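Local atomic coordinates of B-agarase (Saccharophagus degradans, PDB entry 4BQ2), a protein that hydrolyses agarose as an exo-beta-agarase of glycoside hydrolase family 50, probably releasing short sugars from the chain ends. Residues 7-13 and 37-41; 82-86 and 180-184; 69-75 and 186-192; 110-115 and 145-151. All coordinates share one frame; numbering follows the deposited sequence.

Interaction 1 of 4, residues 7-13 and 37-41. With CA (calcium ion), chain K.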
loop_
_atom_site.group_PDB
_atom_site.type_symbol
_atom_site.label_atom_id
_atom_site.label_comp_id
_atom_site.label_asym_id
_atom_site.label_seq_id
_atom_site.Cartn_x
_atom_site.Cartn_y
_atom_site.Cartn_z
ATOM N N ASP A 7 29.033 -9.006 19.813
ATOM C CA ASP A 7 28.367 -9.598 20.995
ATOM C C ASP A 7 28.347 -8.662 22.189
ATOM O O ASP A 7 27.794 -9.006 23.235
ATOM C CB ASP A 7 28.942 -10.972 21.375
ATOM C CG ASP A 7 30.400 -10.922 21.830
ATOM O OD1 ASP A 7 30.952 -9.862 22.188
ATOM O OD2 ASP A 7 31.014 -11.991 21.805
ATOM N N PHE A 8 28.967 -7.489 22.028
ATOM C CA PHE A 8 29.000 -6.411 23.059
ATOM C C PHE A 8 29.643 -6.781 24.403
ATOM O O PHE A 8 29.479 -6.046 25.390
ATOM C CB PHE A 8 27.618 -5.753 23.216
ATOM C CG PHE A 8 27.035 -5.317 21.903
ATOM C CD1 PHE A 8 27.514 -4.166 21.276
ATOM C CD2 PHE A 8 26.092 -6.104 21.236
ATOM C CE1 PHE A 8 27.026 -3.775 20.027
ATOM C CE2 PHE A 8 25.595 -5.708 19.985
ATOM C CZ PHE A 8 26.067 -4.546 19.393
ATOM N N GLU A 9 30.392 -7.887 24.428
ATOM C CA GLU A 9 30.953 -8.406 25.690
ATOM C C GLU A 9 32.162 -7.625 26.224
ATOM O O GLU A 9 32.441 -7.645 27.411
ATOM C CB GLU A 9 31.285 -9.899 25.569
ATOM C CG GLU A 9 30.048 -10.762 25.365
ATOM C CD GLU A 9 29.039 -10.545 26.476
ATOM O OE1 GLU A 9 29.446 -10.640 27.647
ATOM O OE2 GLU A 9 27.861 -10.219 26.193
ATOM N N ASN A 10 32.898 -6.965 25.346
ATOM C CA ASN A 10 33.978 -6.080 25.807
ATOM C C ASN A 10 33.444 -4.764 26.436
ATOM O O ASN A 10 34.220 -3.862 26.733
ATOM C CB ASN A 10 34.968 -5.810 24.658
ATOM C CG ASN A 10 34.361 -4.961 23.547
ATOM O OD1 ASN A 10 33.175 -4.598 23.596
ATOM N ND2 ASN A 10 35.173 -4.629 22.545
ATOM N N ASP A 11 32.120 -4.654 26.604
ATOM C CA ASP A 11 31.480 -3.510 27.312
ATOM C C ASP A 11 31.646 -2.148 26.583
ATOM O O ASP A 11 31.458 -1.066 27.170
ATOM C CB ASP A 11 32.007 -3.416 28.770
ATOM C CG ASP A 11 30.901 -3.149 29.804
ATOM O OD1 ASP A 11 29.820 -2.632 29.441
ATOM O OD2 ASP A 11 31.113 -3.467 31.003
ATOM N N GLN A 12 31.988 -2.186 25.295
ATOM C CA GLN A 12 32.167 -0.925 24.582
ATOM C C GLN A 12 31.114 -0.715 23.502
ATOM O O GLN A 12 30.711 -1.662 22.805
ATOM C CB GLN A 12 33.564 -0.848 23.979
ATOM C CG GLN A 12 34.680 -0.929 25.011
ATOM C CD GLN A 12 36.053 -0.845 24.375
ATOM O OE1 GLN A 12 36.245 -0.141 23.377
ATOM N NE2 GLN A 12 37.022 -1.573 24.945
ATOM N N VAL A 13 30.657 0.523 23.352
ATOM C CA VAL A 13 29.849 0.835 22.190
ATOM C C VAL A 13 30.819 0.940 21.013
ATOM O O VAL A 13 31.663 1.850 20.976
ATOM C CB VAL A 13 29.029 2.125 22.383
ATOM C CG1 VAL A 13 28.275 2.442 21.106
ATOM C CG2 VAL A 13 28.059 1.978 23.558
ATOM N N SER A 37 23.210 -11.300 29.437
ATOM C CA SER A 37 24.334 -11.069 28.552
ATOM C C SER A 37 24.443 -9.568 28.420
ATOM O O SER A 37 23.499 -8.879 28.729
ATOM C CB SER A 37 24.064 -11.702 27.198
ATOM O OG SER A 37 25.229 -11.680 26.381
ATOM N N LYS A 38 25.589 -9.050 27.996
ATOM C CA LYS A 38 25.673 -7.630 27.668
ATOM C C LYS A 38 25.084 -7.367 26.277
ATOM O O LYS A 38 25.460 -8.035 25.327
ATOM C CB LYS A 38 27.128 -7.157 27.709
ATOM C CG LYS A 38 27.846 -7.394 29.017
ATOM C CD LYS A 38 27.713 -6.258 29.996
ATOM C CE LYS A 38 29.011 -6.094 30.786
ATOM N NZ LYS A 38 29.779 -7.358 30.902
ATOM N N GLY A 39 24.181 -6.393 26.167
ATOM C CA GLY A 39 23.585 -6.035 24.880
ATOM C C GLY A 39 23.643 -4.522 24.624
ATOM O O GLY A 39 23.957 -3.739 25.520
ATOM N N LEU A 40 23.392 -4.141 23.381
ATOM C CA LEU A 40 23.308 -2.727 23.027
ATOM C C LEU A 40 21.887 -2.240 23.228
ATOM O O LEU A 40 20.950 -2.663 22.502
ATOM C CB LEU A 40 23.718 -2.522 21.582
ATOM C CG LEU A 40 23.683 -1.059 21.115
ATOM C CD1 LEU A 40 24.893 -0.296 21.621
ATOM C CD2 LEU A 40 23.662 -1.086 19.601
ATOM N N LYS A 41 21.740 -1.321 24.171
ATOM C CA LYS A 41 20.465 -0.707 24.453
ATOM C C LYS A 41 20.322 0.530 23.561
ATOM O O LYS A 41 21.148 1.441 23.621
ATOM C CB LYS A 41 20.347 -0.314 25.928
ATOM C CG LYS A 41 19.002 0.342 26.237
ATOM C CD LYS A 41 18.925 0.850 27.655
ATOM C CE LYS A 41 17.570 1.516 27.856
ATOM N NZ LYS A 41 17.211 1.589 29.301
HETATM CA CA CA K . 26.189 -10.081 24.517
HETATM O O HOH W 1 27.630 -11.002 29.626
HETATM O O HOH W 2 26.693 -12.034 23.982
#

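Interaction 2 of 4, residues 82-86 and 180-184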
loop_
_atom_site.group_PDB
_atom_site.type_symbol
_atom_site.label_atom_id
_atom_site.label_comp_id
_atom_site.label_asym_id
_atom_site.label_seq_id
_atom_site.Cartn_x
_atom_site.Cartn_y
_atom_site.Cartn_z
ATOM N N HIS A 82 5.864 -0.079 24.068
ATOM C CA HIS A 82 5.553 -0.211 22.642
ATOM C C HIS A 82 6.416 -1.217 21.916
ATOM O O HIS A 82 7.589 -1.337 22.211
ATOM C CB HIS A 82 5.687 1.144 21.982
ATOM C CG HIS A 82 4.855 2.183 22.639
ATOM N ND1 HIS A 82 3.488 2.240 22.480
ATOM C CD2 HIS A 82 5.173 3.159 23.516
ATOM C CE1 HIS A 82 3.004 3.232 23.207
ATOM N NE2 HIS A 82 4.005 3.809 23.838
ATOM N N SER A 83 5.810 -1.943 20.969
ATOM C CA SER A 83 6.566 -2.765 20.044
ATOM C C SER A 83 7.244 -1.812 19.078
ATOM O O SER A 83 6.874 -0.632 19.004
ATOM C CB SER A 83 5.669 -3.754 19.277
ATOM O OG SER A 83 4.812 -3.075 18.393
ATOM N N THR A 84 8.226 -2.335 18.343
ATOM C CA THR A 84 9.063 -1.572 17.439
ATOM C C THR A 84 9.108 -2.259 16.091
ATOM O O THR A 84 9.422 -3.442 16.015
ATOM C CB THR A 84 10.534 -1.520 17.991
ATOM O OG1 THR A 84 10.526 -1.007 19.316
ATOM C CG2 THR A 84 11.424 -0.661 17.103
ATOM N N GLN A 85 8.807 -1.528 15.021
ATOM C CA GLN A 85 8.997 -2.049 13.675
ATOM C C GLN A 85 10.356 -1.519 13.191
ATOM O O GLN A 85 10.535 -0.299 13.008
ATOM C CB GLN A 85 7.867 -1.636 12.717
ATOM C CG GLN A 85 8.173 -2.045 11.274
ATOM C CD GLN A 85 7.103 -1.663 10.286
ATOM O OE1 GLN A 85 6.111 -1.005 10.644
ATOM N NE2 GLN A 85 7.322 -2.004 9.012
ATOM N N PHE A 86 11.319 -2.428 13.033
ATOM C CA PHE A 86 12.613 -2.091 12.489
ATOM C C PHE A 86 12.622 -2.264 10.976
ATOM O O PHE A 86 12.110 -3.288 10.441
ATOM C CB PHE A 86 13.698 -3.028 13.077
ATOM C CG PHE A 86 14.523 -2.404 14.146
ATOM C CD1 PHE A 86 14.756 -1.006 14.160
ATOM C CD2 PHE A 86 15.124 -3.195 15.121
ATOM C CE1 PHE A 86 15.571 -0.432 15.135
ATOM C CE2 PHE A 86 15.926 -2.632 16.098
ATOM C CZ PHE A 86 16.136 -1.243 16.118
ATOM N N LYS A 180 10.771 4.598 20.893
ATOM C CA LYS A 180 10.954 3.152 20.861
ATOM C C LYS A 180 12.345 2.828 21.476
ATOM O O LYS A 180 13.318 3.546 21.264
ATOM C CB LYS A 180 10.903 2.607 19.411
ATOM C CG LYS A 180 9.603 2.884 18.637
ATOM C CD LYS A 180 8.377 2.467 19.444
ATOM C CE LYS A 180 7.025 2.751 18.739
ATOM N NZ LYS A 180 6.918 1.986 17.448
ATOM N N THR A 181 12.438 1.746 22.229
ATOM C CA THR A 181 13.734 1.325 22.819
ATOM C C THR A 181 13.891 -0.190 22.618
ATOM O O THR A 181 12.952 -0.948 22.898
ATOM C CB THR A 181 13.791 1.649 24.329
ATOM O OG1 THR A 181 13.565 3.051 24.524
ATOM C CG2 THR A 181 15.178 1.246 24.962
ATOM N N VAL A 182 15.056 -0.612 22.128
ATOM C CA VAL A 182 15.324 -2.021 21.938
ATOM C C VAL A 182 16.639 -2.393 22.616
ATOM O O VAL A 182 17.452 -1.512 22.935
ATOM C CB VAL A 182 15.409 -2.393 20.438
ATOM C CG1 VAL A 182 14.066 -2.133 19.746
ATOM C CG2 VAL A 182 16.569 -1.651 19.751
ATOM N N ILE A 183 16.829 -3.706 22.827
ATOM C CA ILE A 183 18.145 -4.249 23.146
ATOM C C ILE A 183 18.502 -5.144 21.978
ATOM O O ILE A 183 17.683 -5.955 21.543
ATOM C CB ILE A 183 18.166 -5.123 24.427
ATOM C CG1 ILE A 183 17.473 -4.437 25.592
ATOM C CG2 ILE A 183 19.595 -5.492 24.817
ATOM C CD1 ILE A 183 18.073 -3.103 25.957
ATOM N N ILE A 184 19.720 -4.998 21.482
ATOM C CA ILE A 184 20.243 -5.762 20.355
ATOM C C ILE A 184 21.471 -6.529 20.862
ATOM O O ILE A 184 22.286 -5.979 21.607
ATOM C CB ILE A 184 20.655 -4.830 19.202
ATOM C CG1 ILE A 184 19.425 -4.052 18.638
ATOM C CG2 ILE A 184 21.369 -5.609 18.094
ATOM C CD1 ILE A 184 19.803 -2.888 17.733
HETATM O O HOH W 3 9.700 0.337 22.860
HETATM O O HOH W 4 8.352 1.533 15.236
#

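Interaction 3 of 4, residues 69-75 and 186-192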
loop_
_atom_site.group_PDB
_atom_site.type_symbol
_atom_site.label_atom_id
_atom_site.label_comp_id
_atom_site.label_asym_id
_atom_site.label_seq_id
_atom_site.Cartn_x
_atom_site.Cartn_y
_atom_site.Cartn_z
ATOM N N SER A 69 25.546 -19.177 0.958
ATOM C CA SER A 69 24.162 -19.412 1.385
ATOM C C SER A 69 24.121 -19.138 2.879
ATOM O O SER A 69 24.272 -20.065 3.689
ATOM C CB SER A 69 23.721 -20.845 1.088
ATOM O OG SER A 69 22.368 -21.065 1.487
ATOM N N ALA A 70 23.942 -17.868 3.246
ATOM C CA ALA A 70 24.034 -17.467 4.640
ATOM C C ALA A 70 23.085 -16.332 4.950
ATOM O O ALA A 70 22.586 -15.694 4.035
ATOM C CB ALA A 70 25.464 -17.054 4.980
ATOM N N SER A 71 22.849 -16.104 6.244
ATOM C CA SER A 71 21.973 -15.036 6.713
ATOM C C SER A 71 22.669 -14.253 7.814
ATOM O O SER A 71 23.473 -14.783 8.553
ATOM C CB SER A 71 20.643 -15.605 7.270
ATOM O OG SER A 71 19.916 -16.262 6.253
ATOM N N LEU A 72 22.305 -12.982 7.910
ATOM C CA LEU A 72 22.666 -12.106 8.979
ATOM C C LEU A 72 21.624 -12.222 10.098
ATOM O O LEU A 72 20.410 -12.077 9.852
ATOM C CB LEU A 72 22.612 -10.679 8.428
ATOM C CG LEU A 72 23.134 -9.502 9.212
ATOM C CD1 LEU A 72 24.631 -9.702 9.474
ATOM C CD2 LEU A 72 22.875 -8.223 8.388
ATOM N N TYR A 73 22.108 -12.438 11.315
ATOM C CA TYR A 73 21.261 -12.640 12.491
ATOM C C TYR A 73 21.415 -11.539 13.511
ATOM O O TYR A 73 22.526 -11.061 13.712
ATOM C CB TYR A 73 21.683 -13.945 13.165
ATOM C CG TYR A 73 21.086 -15.155 12.540
ATOM C CD1 TYR A 73 21.546 -15.625 11.313
ATOM C CD2 TYR A 73 20.047 -15.842 13.164
ATOM C CE1 TYR A 73 21.001 -16.745 10.722
ATOM C CE2 TYR A 73 19.497 -16.977 12.573
ATOM C CZ TYR A 73 19.985 -17.421 11.364
ATOM O OH TYR A 73 19.464 -18.546 10.767
ATOM N N PHE A 74 20.315 -11.180 14.184
ATOM C CA PHE A 74 20.333 -10.240 15.319
ATOM C C PHE A 74 19.413 -10.792 16.390
ATOM O O PHE A 74 18.334 -11.315 16.051
ATOM C CB PHE A 74 19.731 -8.866 14.940
ATOM C CG PHE A 74 20.290 -8.241 13.699
ATOM C CD1 PHE A 74 19.886 -8.659 12.441
ATOM C CD2 PHE A 74 21.128 -7.138 13.800
ATOM C CE1 PHE A 74 20.384 -8.055 11.288
ATOM C CE2 PHE A 74 21.653 -6.528 12.656
ATOM C CZ PHE A 74 21.265 -6.976 11.408
ATOM N N ASP A 75 19.821 -10.694 17.662
ATOM C CA ASP A 75 18.902 -10.951 18.784
ATOM C C ASP A 75 18.357 -9.584 19.183
ATOM O O ASP A 75 19.125 -8.645 19.370
ATOM C CB ASP A 75 19.613 -11.600 19.990
ATOM C CG ASP A 75 20.170 -12.996 19.693
ATOM O OD1 ASP A 75 19.931 -13.551 18.596
ATOM O OD2 ASP A 75 20.928 -13.499 20.562
ATOM N N ASN A 186 24.390 -10.007 19.712
ATOM C CA ASN A 186 24.820 -11.153 18.906
ATOM C C ASN A 186 24.610 -10.966 17.414
ATOM O O ASN A 186 24.046 -11.822 16.750
ATOM C CB ASN A 186 24.155 -12.449 19.399
ATOM C CG ASN A 186 24.520 -12.761 20.848
ATOM O OD1 ASN A 186 25.684 -12.643 21.235
ATOM N ND2 ASN A 186 23.534 -13.141 21.653
ATOM N N ILE A 187 25.006 -9.806 16.912
ATOM C CA ILE A 187 24.957 -9.583 15.499
ATOM C C ILE A 187 25.968 -10.518 14.858
ATOM O O ILE A 187 27.167 -10.452 15.155
ATOM C CB ILE A 187 25.249 -8.124 15.142
ATOM C CG1 ILE A 187 24.373 -7.200 16.013
ATOM C CG2 ILE A 187 25.030 -7.961 13.663
ATOM C CD1 ILE A 187 24.384 -5.720 15.668
ATOM N N ARG A 188 25.483 -11.419 14.012
ATOM C CA ARG A 188 26.348 -12.475 13.487
ATOM C C ARG A 188 25.892 -12.946 12.114
ATOM O O ARG A 188 24.751 -12.656 11.712
ATOM C CB ARG A 188 26.350 -13.655 14.480
ATOM C CG ARG A 188 25.010 -14.396 14.535
ATOM C CD ARG A 188 24.695 -14.957 15.897
ATOM N NE ARG A 188 23.458 -15.755 15.882
ATOM C CZ ARG A 188 22.291 -15.355 16.392
ATOM N NH1 ARG A 188 22.152 -14.132 16.937
ATOM N NH2 ARG A 188 21.255 -16.182 16.330
ATOM N N ILE A 189 26.764 -13.679 11.412
ATOM C CA ILE A 189 26.414 -14.408 10.194
ATOM C C ILE A 189 26.442 -15.915 10.446
ATOM O O ILE A 189 27.387 -16.431 11.035
ATOM C CB ILE A 189 27.349 -14.101 9.010
ATOM C CG1 ILE A 189 27.228 -12.640 8.607
ATOM C CG2 ILE A 189 26.980 -14.948 7.793
ATOM C CD1 ILE A 189 28.433 -12.171 7.838
ATOM N N GLN A 190 25.377 -16.601 10.013
ATOM C CA GLN A 190 25.263 -18.062 10.125
ATOM C C GLN A 190 24.986 -18.615 8.726
ATOM O O GLN A 190 24.141 -18.067 8.020
ATOM C CB GLN A 190 24.116 -18.447 11.085
ATOM C CG GLN A 190 24.446 -18.210 12.559
ATOM C CD GLN A 190 23.338 -18.567 13.510
ATOM O OE1 GLN A 190 23.331 -18.101 14.650
ATOM N NE2 GLN A 190 22.384 -19.390 13.059
ATOM N N PRO A 191 25.682 -19.707 8.320
ATOM C CA PRO A 191 25.301 -20.336 7.058
ATOM C C PRO A 191 23.868 -20.834 7.195
ATOM O O PRO A 191 23.418 -21.109 8.320
ATOM C CB PRO A 191 26.286 -21.513 6.914
ATOM C CG PRO A 191 26.823 -21.758 8.282
ATOM C CD PRO A 191 26.732 -20.460 9.039
ATOM N N ASN A 192 23.147 -20.897 6.085
ATOM C CA ASN A 192 21.780 -21.346 6.131
ATOM C C ASN A 192 21.698 -22.852 6.357
ATOM O O ASN A 192 22.491 -23.592 5.792
ATOM C CB ASN A 192 21.078 -21.029 4.831
ATOM C CG ASN A 192 20.946 -19.533 4.597
ATOM O OD1 ASN A 192 20.873 -18.743 5.550
ATOM N ND2 ASN A 192 20.916 -19.141 3.330
HETATM O O HOH W 5 21.474 -20.513 10.341
#

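Interaction 4 of 4, residues 110-115 and 145-151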
loop_
_atom_site.group_PDB
_atom_site.type_symbol
_atom_site.label_atom_id
_atom_site.label_comp_id
_atom_site.label_asym_id
_atom_site.label_seq_id
_atom_site.Cartn_x
_atom_site.Cartn_y
_atom_site.Cartn_z
ATOM N N GLN A 110 14.169 -12.497 21.012
ATOM C CA GLN A 110 14.156 -13.512 19.959
ATOM C C GLN A 110 15.291 -13.269 18.963
ATOM O O GLN A 110 15.871 -12.167 18.943
ATOM C CB GLN A 110 12.808 -13.513 19.232
ATOM C CG GLN A 110 11.617 -13.697 20.169
ATOM C CD GLN A 110 10.303 -13.837 19.433
ATOM O OE1 GLN A 110 10.064 -14.835 18.751
ATOM N NE2 GLN A 110 9.441 -12.824 19.555
ATOM N N SER A 111 15.600 -14.271 18.136
ATOM C CA SER A 111 16.611 -14.113 17.081
ATOM C C SER A 111 15.919 -13.848 15.772
ATOM O O SER A 111 14.880 -14.491 15.462
ATOM C CB SER A 111 17.458 -15.396 16.885
ATOM O OG SER A 111 18.482 -15.512 17.848
ATOM N N TYR A 112 16.507 -12.937 14.993
ATOM C CA TYR A 112 15.923 -12.488 13.744
ATOM C C TYR A 112 16.931 -12.664 12.619
ATOM O O TYR A 112 18.109 -12.354 12.797
ATOM C CB TYR A 112 15.525 -10.998 13.868
ATOM C CG TYR A 112 14.364 -10.773 14.800
ATOM C CD1 TYR A 112 14.558 -10.597 16.177
ATOM C CD2 TYR A 112 13.067 -10.750 14.301
ATOM C CE1 TYR A 112 13.502 -10.408 17.041
ATOM C CE2 TYR A 112 12.003 -10.556 15.132
ATOM C CZ TYR A 112 12.209 -10.408 16.514
ATOM O OH TYR A 112 11.096 -10.190 17.320
ATOM N N TYR A 113 16.501 -13.119 11.449
ATOM C CA TYR A 113 17.495 -13.243 10.373
ATOM C C TYR A 113 17.081 -12.653 9.058
ATOM O O TYR A 113 15.897 -12.633 8.712
ATOM C CB TYR A 113 17.968 -14.702 10.176
ATOM C CG TYR A 113 16.870 -15.661 9.738
ATOM C CD1 TYR A 113 16.068 -16.310 10.684
ATOM C CD2 TYR A 113 16.660 -15.937 8.394
ATOM C CE1 TYR A 113 15.069 -17.205 10.294
ATOM C CE2 TYR A 113 15.671 -16.828 7.985
ATOM C CZ TYR A 113 14.883 -17.457 8.944
ATOM O OH TYR A 113 13.903 -18.327 8.526
ATOM N N ALA A 114 18.093 -12.208 8.315
ATOM C CA ALA A 114 17.922 -11.703 6.981
ATOM C C ALA A 114 18.894 -12.416 6.071
ATOM O O ALA A 114 20.117 -12.319 6.237
ATOM C CB ALA A 114 18.147 -10.189 6.943
ATOM N N LYS A 115 18.343 -13.146 5.113
ATOM C CA LYS A 115 19.154 -13.875 4.138
ATOM C C LYS A 115 20.081 -12.936 3.354
ATOM O O LYS A 115 19.661 -11.876 2.923
ATOM C CB LYS A 115 18.228 -14.668 3.205
ATOM C CG LYS A 115 17.720 -15.975 3.797
ATOM C CD LYS A 115 16.568 -16.479 2.958
ATOM C CE LYS A 115 16.017 -17.783 3.488
ATOM N NZ LYS A 115 14.554 -17.765 3.184
ATOM N N TRP A 145 13.401 -22.907 5.996
ATOM C CA TRP A 145 13.667 -23.981 6.942
ATOM C C TRP A 145 12.849 -23.726 8.198
ATOM O O TRP A 145 12.293 -22.638 8.355
ATOM C CB TRP A 145 15.145 -24.065 7.293
ATOM C CG TRP A 145 15.717 -22.844 8.003
ATOM C CD1 TRP A 145 15.713 -22.590 9.347
ATOM C CD2 TRP A 145 16.380 -21.736 7.390
ATOM N NE1 TRP A 145 16.357 -21.390 9.613
ATOM C CE2 TRP A 145 16.762 -20.844 8.424
ATOM C CE3 TRP A 145 16.700 -21.415 6.071
ATOM C CZ2 TRP A 145 17.453 -19.659 8.172
ATOM C CZ3 TRP A 145 17.383 -20.235 5.820
ATOM C CH2 TRP A 145 17.749 -19.367 6.870
ATOM N N THR A 146 12.824 -24.708 9.097
ATOM C CA THR A 146 12.083 -24.632 10.355
ATOM C C THR A 146 12.990 -24.350 11.538
ATOM O O THR A 146 14.001 -25.043 11.748
ATOM C CB THR A 146 11.323 -25.950 10.619
ATOM O OG1 THR A 146 10.428 -26.176 9.529
ATOM C CG2 THR A 146 10.518 -25.862 11.926
ATOM N N SER A 147 12.647 -23.315 12.300
ATOM C CA SER A 147 13.374 -22.975 13.522
ATOM C C SER A 147 12.521 -22.058 14.401
ATOM O O SER A 147 11.473 -21.594 13.968
ATOM C CB SER A 147 14.709 -22.297 13.183
ATOM O OG SER A 147 14.494 -21.010 12.625
ATOM N N ASP A 148 12.970 -21.825 15.635
ATOM C CA ASP A 148 12.310 -20.881 16.553
ATOM C C ASP A 148 12.572 -19.411 16.127
ATOM O O ASP A 148 11.896 -18.483 16.600
ATOM C CB ASP A 148 12.816 -21.095 17.978
ATOM C CG ASP A 148 12.145 -22.260 18.683
ATOM O OD1 ASP A 148 11.351 -22.987 18.053
ATOM O OD2 ASP A 148 12.402 -22.438 19.896
ATOM N N ASP A 149 13.539 -19.221 15.231
ATOM C CA ASP A 149 13.985 -17.888 14.814
ATOM C C ASP A 149 12.936 -17.193 13.947
ATOM O O ASP A 149 12.072 -17.849 13.341
ATOM C CB ASP A 149 15.315 -17.971 14.058
ATOM C CG ASP A 149 16.416 -18.603 14.882
ATOM O OD1 ASP A 149 16.381 -18.493 16.135
ATOM O OD2 ASP A 149 17.305 -19.234 14.269
ATOM N N ARG A 150 13.011 -15.870 13.888
ATOM C CA ARG A 150 12.098 -15.095 13.053
ATOM C C ARG A 150 12.777 -14.536 11.822
ATOM O O ARG A 150 13.800 -13.901 11.923
ATOM C CB ARG A 150 11.474 -13.974 13.865
ATOM C CG ARG A 150 10.677 -14.496 15.070
ATOM C CD ARG A 150 9.843 -13.384 15.676
ATOM N NE ARG A 150 8.754 -12.960 14.781
ATOM C CZ ARG A 150 8.186 -11.759 14.844
ATOM N NH1 ARG A 150 8.588 -10.866 15.755
ATOM N NH2 ARG A 150 7.193 -11.453 14.017
ATOM N N GLN A 151 12.172 -14.738 10.663
ATOM C CA GLN A 151 12.748 -14.247 9.408
ATOM C C GLN A 151 12.301 -12.802 9.167
ATOM O O GLN A 151 11.096 -12.528 9.171
ATOM C CB GLN A 151 12.344 -15.148 8.217
ATOM C CG GLN A 151 13.032 -14.666 6.954
ATOM C CD GLN A 151 12.923 -15.560 5.741
ATOM O OE1 GLN A 151 11.924 -16.264 5.522
ATOM N NE2 GLN A 151 13.923 -15.468 4.891
HETATM O O HOH W 6 14.287 -16.958 18.557
HETATM O O HOH W 7 13.168 -20.309 10.126
#

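Interaction 1 of 4, residues 7-13 and 37-41
Glu9 and Ser37 are brought to one calcium ion by their side-chain torsions. Glu9 sets CG beside its own backbone N (chi1 -65°) and then folds back at chi2 (-56°), which carries its carboxylate to the calcium ion, while Ser37 carries OG in the extended position (chi1 -171°). The result is a calcium site that ties the loop after strand 3-6 to the beta-structure of the CBM-like domain, a worked case of a metal pinning a loop to a strand. Glu9 OE2 lies 2.4 Å and Ser37 OG 2.6 Å from the calcium ion. The backbone carbonyls Asp7 O and Lys38 O bind it too, and a water and both carboxylate oxygens of Asp185 complete the seven ligand atoms. Glu9 OE2 also takes a bent hydrogen bond from Lys38 N, at 3.1 Å, on its syn lone pair, so one oxygen is gripped by both metal and strand. Within the loop, Asp7 OD1 accepts from Glu9 N at 3.0 Å, an Asx turn that probably helps to position the ligands Asp7 O and Glu9 OE2. Farther along, the Phe8 ring lies against Leu40, whose CB sits over the middle of one face, 3.8 Å from the ring centroid. At the outer end Lys38 CE lies 3.4 Å from Asp11 OD2 without a salt bridge closing, Lys38 NZ stopping 4.1 Å from Asp11 OD2.

Interaction 2 of 4, residues 82-86 and 180-184
Phe86 meets Val182 and Ile184 with the CZ and CE2 atoms of its ring, CZ 3.7 Å from Val182 CG2 and CE2 4.2 Å from Ile184 CD1; the other flat group, the His82 imidazole, stacks with His178, while the His82 CB methylene meets Lys180 CD and CE at 3.9 Å. This is face-to-face packing of two layers of the beta-sandwich-like CBM domain: strands 84-86 and 180-184 share no backbone pairing, cross at 70° and keep 8.2 Å between their axes. Thr84 OG1, hydrogen-bonded to Ser78, lies against both Lys180 CB (3.6 Å) and Val182 CG1 (3.7 Å). The polar end of the contact belongs to Lys180. Its chain runs past Thr84, bent at chi2 (-51°) and again at chi4 (62°), which turns the ammonium back to the loop of residues 82-83. There it forms a salt bridge with Glu631, far along the chain, while water 4 links it to Gln85 N. Lys180 NZ also donates in the carbonyl plane to Ser83 O, 3.0 Å away.

Interaction 3 of 4, residues 69-75 and 186-192
Arg188 lies across Tyr73 on one face of an antiparallel pair of strands. From its CB the chain leaves between the backbone N and carbonyl carbon (chi1 69°), so that CG comes to 3.6 Å from Tyr73 CB and CD runs on past the same atom. NE then donates to Gln190 OE1 at 2.7 Å, almost straight. CZ has Tyr73 CB over one face of the guanidinium. NH1 donates to Asn186 O as well. In a salt bridge, Arg188 NH1 meets Asp75 OD1 at 2.8 Å, from above the carboxylate plane. NH2 rests 3.4 Å from Tyr73 CD2 and bonds to Ser111 OG, which also reaches Asp75 OD1. Asn186 ND2 donates to the other oxygen, Asp75 OD2, at 2.8 Å. The in-plane partners Asp75 OD1, Asn186 O and Gln190 OE1 fix how the guanidinium is turned. Gln190 stacks its amide on the Tyr73 ring, planes 17° apart. Tyr73 with Arg188 and Ser71 with Gln190 are hydrogen-bonded pairs, and Leu72 packs on Ile189 on the other face. Strand 70-79 pairs antiparallel with strand 110-115 on its other edge, while strand 186-191 adjoins strand 3-6, where Asn186 and Ile187 form a G1 bulge facing Phe6.

Interaction 4 of 4, residues 110-115 and 145-151
Tyr113 is packed tightly between two residues of segment 145-151, in contrast with the outer, hydrated side of the contact. Against one face of its ring lies Trp145, the near-parallel rings (planes 20° apart, centroids 4.7 Å apart) slid until they barely overlap, yet bringing Trp145 CZ2 to 3.4 Å from Tyr113 CE2. Over the opposite face Gln151 sets its CA 3.9 Å from the ring centroid, a CH-pi contact. The Tyr113 side chain reaches this slot because CG sits between backbone N and carbonyl carbon (chi1 63°), and water 7, shared with Ser147 OG and Trp145 O, satisfies its hydroxyl. Lys115 CE adds a methylene beside Trp145, while its NZ pairs with Asp120. Also well packed, Arg150 runs alongside Tyr112, pointing the same way, and NH1 donates to Tyr112 OH at 3.0 Å from near the edge of the ring; Arg150 NH2 forms a salt bridge with Asp103. On the looser side, water 6 accepts from Ser111 N and reaches Asp148 O only weakly. Two backbone bonds, Arg150 N to Ser111 O and Tyr113 N to Arg150 O, 2.8 and 2.9 Å long, join the segments as parallel strands, the one parallel pairing within the mainly antiparallel beta-structure of the CBM-like domain.

All four contacts belong to the N-terminal CBM-like domain; interactions 2 and 3 share strand 180-191, and strand 36-44 of interaction 1 pairs with it. Interaction 1 closes first along the chain; interaction 3 then spans residues 69 to 192, with interaction 2 nested inside it and interaction 4 inside interaction 2. Interactions 3 and 4 are nearest, centres about 9 Å apart, because strands 70-79 and 110-115 are neighbours. Interaction 2 lies about 17 Å from interaction 1, between centres, and touches it through a probable hydrogen bond from Leu40 N to Ile184 O. The calcium site thus adjoins the strand that pairs in interaction 3 and packs in interaction 2, so distant chain segments are joined into one compact beta-domain.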